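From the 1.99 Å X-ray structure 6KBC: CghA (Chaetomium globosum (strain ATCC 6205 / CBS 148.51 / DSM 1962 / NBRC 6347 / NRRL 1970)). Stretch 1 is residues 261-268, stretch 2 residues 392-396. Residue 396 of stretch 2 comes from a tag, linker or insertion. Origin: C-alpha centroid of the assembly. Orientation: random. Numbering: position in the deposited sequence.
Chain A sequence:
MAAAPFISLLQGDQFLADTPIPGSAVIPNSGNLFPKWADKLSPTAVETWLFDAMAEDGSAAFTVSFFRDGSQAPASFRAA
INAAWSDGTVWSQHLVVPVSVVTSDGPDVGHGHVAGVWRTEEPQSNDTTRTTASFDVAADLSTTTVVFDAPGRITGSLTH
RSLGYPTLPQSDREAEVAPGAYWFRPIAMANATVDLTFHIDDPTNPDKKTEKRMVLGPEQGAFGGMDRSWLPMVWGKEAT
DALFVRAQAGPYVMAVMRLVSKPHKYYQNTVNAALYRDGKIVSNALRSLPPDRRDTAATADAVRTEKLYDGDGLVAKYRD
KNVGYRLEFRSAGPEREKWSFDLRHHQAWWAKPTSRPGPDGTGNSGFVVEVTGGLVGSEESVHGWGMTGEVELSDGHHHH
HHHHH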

# COMPACT_ATOMS: atom_id res chain seq x y z
N SER A 261 -9.91 5.53 13.12
CA SER A 261 -11.08 4.68 13.31
C SER A 261 -12.38 5.45 13.14
O SER A 261 -12.41 6.67 12.90
N LYS A 262 -13.49 4.72 13.27
CA LYS A 262 -14.82 5.30 13.38
C LYS A 262 -14.97 6.02 14.73
O LYS A 262 -14.22 5.75 15.67
N PRO A 263 -15.96 6.92 14.85
CA PRO A 263 -16.20 7.56 16.17
C PRO A 263 -16.58 6.58 17.27
O PRO A 263 -16.40 6.91 18.44
N HIS A 264 -17.10 5.38 16.96
CA HIS A 264 -17.44 4.48 18.06
C HIS A 264 -16.20 3.99 18.79
O HIS A 264 -16.31 3.53 19.93
N LYS A 265 -15.01 4.12 18.18
CA LYS A 265 -13.77 3.92 18.91
C LYS A 265 -12.99 5.22 19.10
O LYS A 265 -11.78 5.18 19.36
N TYR A 266 -13.67 6.36 18.96
CA TYR A 266 -13.11 7.66 19.35
C TYR A 266 -11.93 8.05 18.45
O TYR A 266 -10.96 8.66 18.90
N TYR A 267 -12.05 7.73 17.16
CA TYR A 267 -11.07 8.11 16.14
C TYR A 267 -9.67 7.67 16.54
O TYR A 267 -8.71 8.44 16.51
N GLN A 268 -9.57 6.42 17.00
CA GLN A 268 -8.26 5.83 17.24
C GLN A 268 -7.36 6.07 16.05
O GLN A 268 -7.78 5.92 14.90
N GLU A 392 -11.42 7.99 2.52
CA GLU A 392 -12.35 8.62 3.43
C GLU A 392 -13.53 7.66 3.58
O GLU A 392 -13.98 7.08 2.59
N LEU A 393 -14.02 7.48 4.80
CA LEU A 393 -15.19 6.64 4.99
C LEU A 393 -16.15 7.34 5.94
O LEU A 393 -15.77 8.19 6.75
N SER A 394 -17.41 6.94 5.86
CA SER A 394 -18.44 7.61 6.61
C SER A 394 -18.19 7.51 8.11
O SER A 394 -17.60 6.54 8.59
N ASP A 395 -18.61 8.54 8.85
CA ASP A 395 -18.53 8.50 10.30
C ASP A 395 -19.52 7.50 10.91
O ASP A 395 -19.31 7.06 12.04
N GLY A 396 -20.56 7.11 10.19
CA GLY A 396 -21.45 6.06 10.65
C GLY A 396 -22.58 6.60 11.52
O GLY A 396 -22.54 7.72 12.02

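The contact between the two stretches is small, burying 236 Å² over both sides, and most of it rests on Asp 395 and Lys 262, whose CA atoms are also the closest pair across the stretches at 5.8 Å. Asp 395 has 73 Å² of its surface covered by stretch 1, and Lys 262 has 66 Å² covered by stretch 2.

Lys 262 is buried, yet its CA-to-CB bond points sideways, so the bond alone would not predict the contact. The chi angles explain how the end arrives: chi1 is m (-70°) and chi2 is m (-74°), followed by a t chi3 (-153°) and a chi4 between wells at -107°. This path carries the chain along stretch 2. Lys 262 CD lies 3.8 Å from Asp 395 O, and Lys 262 NZ reaches Ser 394 O at 2.9 Å, where it donates a hydrogen bond to the backbone carbonyl. Beyond that, Lys 262 NZ is 3.9 Å from Leu 393 CB; Leu 393 (chi1 m, chi2 t) directs its CB toward stretch 1 and makes a modest packing contact. The amine also has hydrogen bonding elsewhere in the structure.

Asp 395 engages stretch 1 through both side chain and backbone. Its CB again leaves sideways, and chi1 m (-68°) with chi2 at -75° brings the carboxylate within reach of Tyr 267. Tyr 267 OH donates to Asp 395 OD1 at 2.6 Å, a short hydrogen bond. Tyr 267 has chi1 m (-63°) and chi2 -78°; its CB points sideways while the phenol end comes nearer, and OD1 sits at the edge of the ring, near its plane, as expected for an acceptor meeting the hydroxyl.

Pro 263, in a short 3-10 segment, points its CB toward stretch 2 and has a C-gamma endo pucker. Pro 263 CG is 3.1 Å from Asp 395 O, a close van der Waals approach, and 4.2 Å from Asp 395 CB, so the ring packs against both the carbonyl and the side chain.

One water extends the polar network. It accepts from His 264 N at 3.2 Å, lies 2.9 Å from His 264 ND1, and donates a weak hydrogen bond to Asp 395 O at 3.4 Å. His 264 (chi1 p, 69°) makes no direct contact with stretch 2, so the water supplies its link.

Ser 394 contributes its carbonyl to the contact while its CB points away; with chi1 t (178°), Ser 394 OG accepts from the N of the tag residue Gly 396 at 3.2 Å, within stretch 2.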

# COMPACT_ATOMS: atom_id res chain seq x y z
CB SER A 261 -11.03 4.03 14.69
OG SER A 261 -11.52 4.94 15.68
CB LYS A 262 -15.87 4.20 13.29
CG LYS A 262 -16.03 3.58 11.92
CD LYS A 262 -16.73 4.48 10.96
CE LYS A 262 -17.45 3.67 9.89
NZ LYS A 262 -16.71 3.80 8.60
CB PRO A 263 -17.35 8.55 15.89
CG PRO A 263 -17.95 8.13 14.57
CD PRO A 263 -16.79 7.51 13.79
CB HIS A 264 -18.30 3.29 17.58
CG HIS A 264 -17.58 2.31 16.71
ND1 HIS A 264 -17.69 2.31 15.33
CD2 HIS A 264 -16.77 1.26 17.01
CE1 HIS A 264 -16.95 1.33 14.83
NE2 HIS A 264 -16.38 0.68 15.83
CB LYS A 265 -12.88 2.88 18.21
CG LYS A 265 -13.45 1.48 18.34
CD LYS A 265 -12.76 0.50 17.40
CE LYS A 265 -12.87 -0.91 17.96
NZ LYS A 265 -13.06 -1.94 16.90
CB TYR A 266 -12.71 7.66 20.82
CG TYR A 266 -13.83 7.12 21.69
CD1 TYR A 266 -14.99 7.87 21.90
CD2 TYR A 266 -13.77 5.85 22.24
CE1 TYR A 266 -16.04 7.38 22.68
CE2 TYR A 266 -14.84 5.34 23.01
CZ TYR A 266 -15.95 6.11 23.22
OH TYR A 266 -17.00 5.63 23.98
CB TYR A 267 -11.11 9.61 15.87
CG TYR A 267 -12.44 10.04 15.31
CD1 TYR A 267 -12.74 9.81 13.98
CD2 TYR A 267 -13.39 10.65 16.11
CE1 TYR A 267 -13.96 10.18 13.46
CE2 TYR A 267 -14.64 11.03 15.60
CZ TYR A 267 -14.90 10.79 14.27
OH TYR A 267 -16.10 11.16 13.72
CB GLN A 268 -8.39 4.33 17.50
CG GLN A 268 -8.78 4.03 18.92
CD GLN A 268 -8.95 2.56 19.17
OE1 GLN A 268 -8.90 1.75 18.25
NE2 GLN A 268 -9.14 2.21 20.44
CB GLU A 392 -12.79 9.90 2.79
CG GLU A 392 -11.68 10.92 2.68
CD GLU A 392 -12.16 12.05 1.84
OE1 GLU A 392 -13.24 11.86 1.23
OE2 GLU A 392 -11.50 13.11 1.81
CB LEU A 393 -14.83 5.25 5.53
CG LEU A 393 -13.96 4.39 4.62
CD1 LEU A 393 -13.59 3.14 5.36
CD2 LEU A 393 -14.69 4.06 3.34
CB SER A 394 -19.81 7.01 6.26
OG SER A 394 -20.81 7.65 7.04
CB ASP A 395 -18.76 9.90 10.87
CG ASP A 395 -17.62 10.86 10.53
OD1 ASP A 395 -16.55 10.75 11.15
OD2 ASP A 395 -17.79 11.71 9.62
O HOH W 1 -19.11 4.77 14.56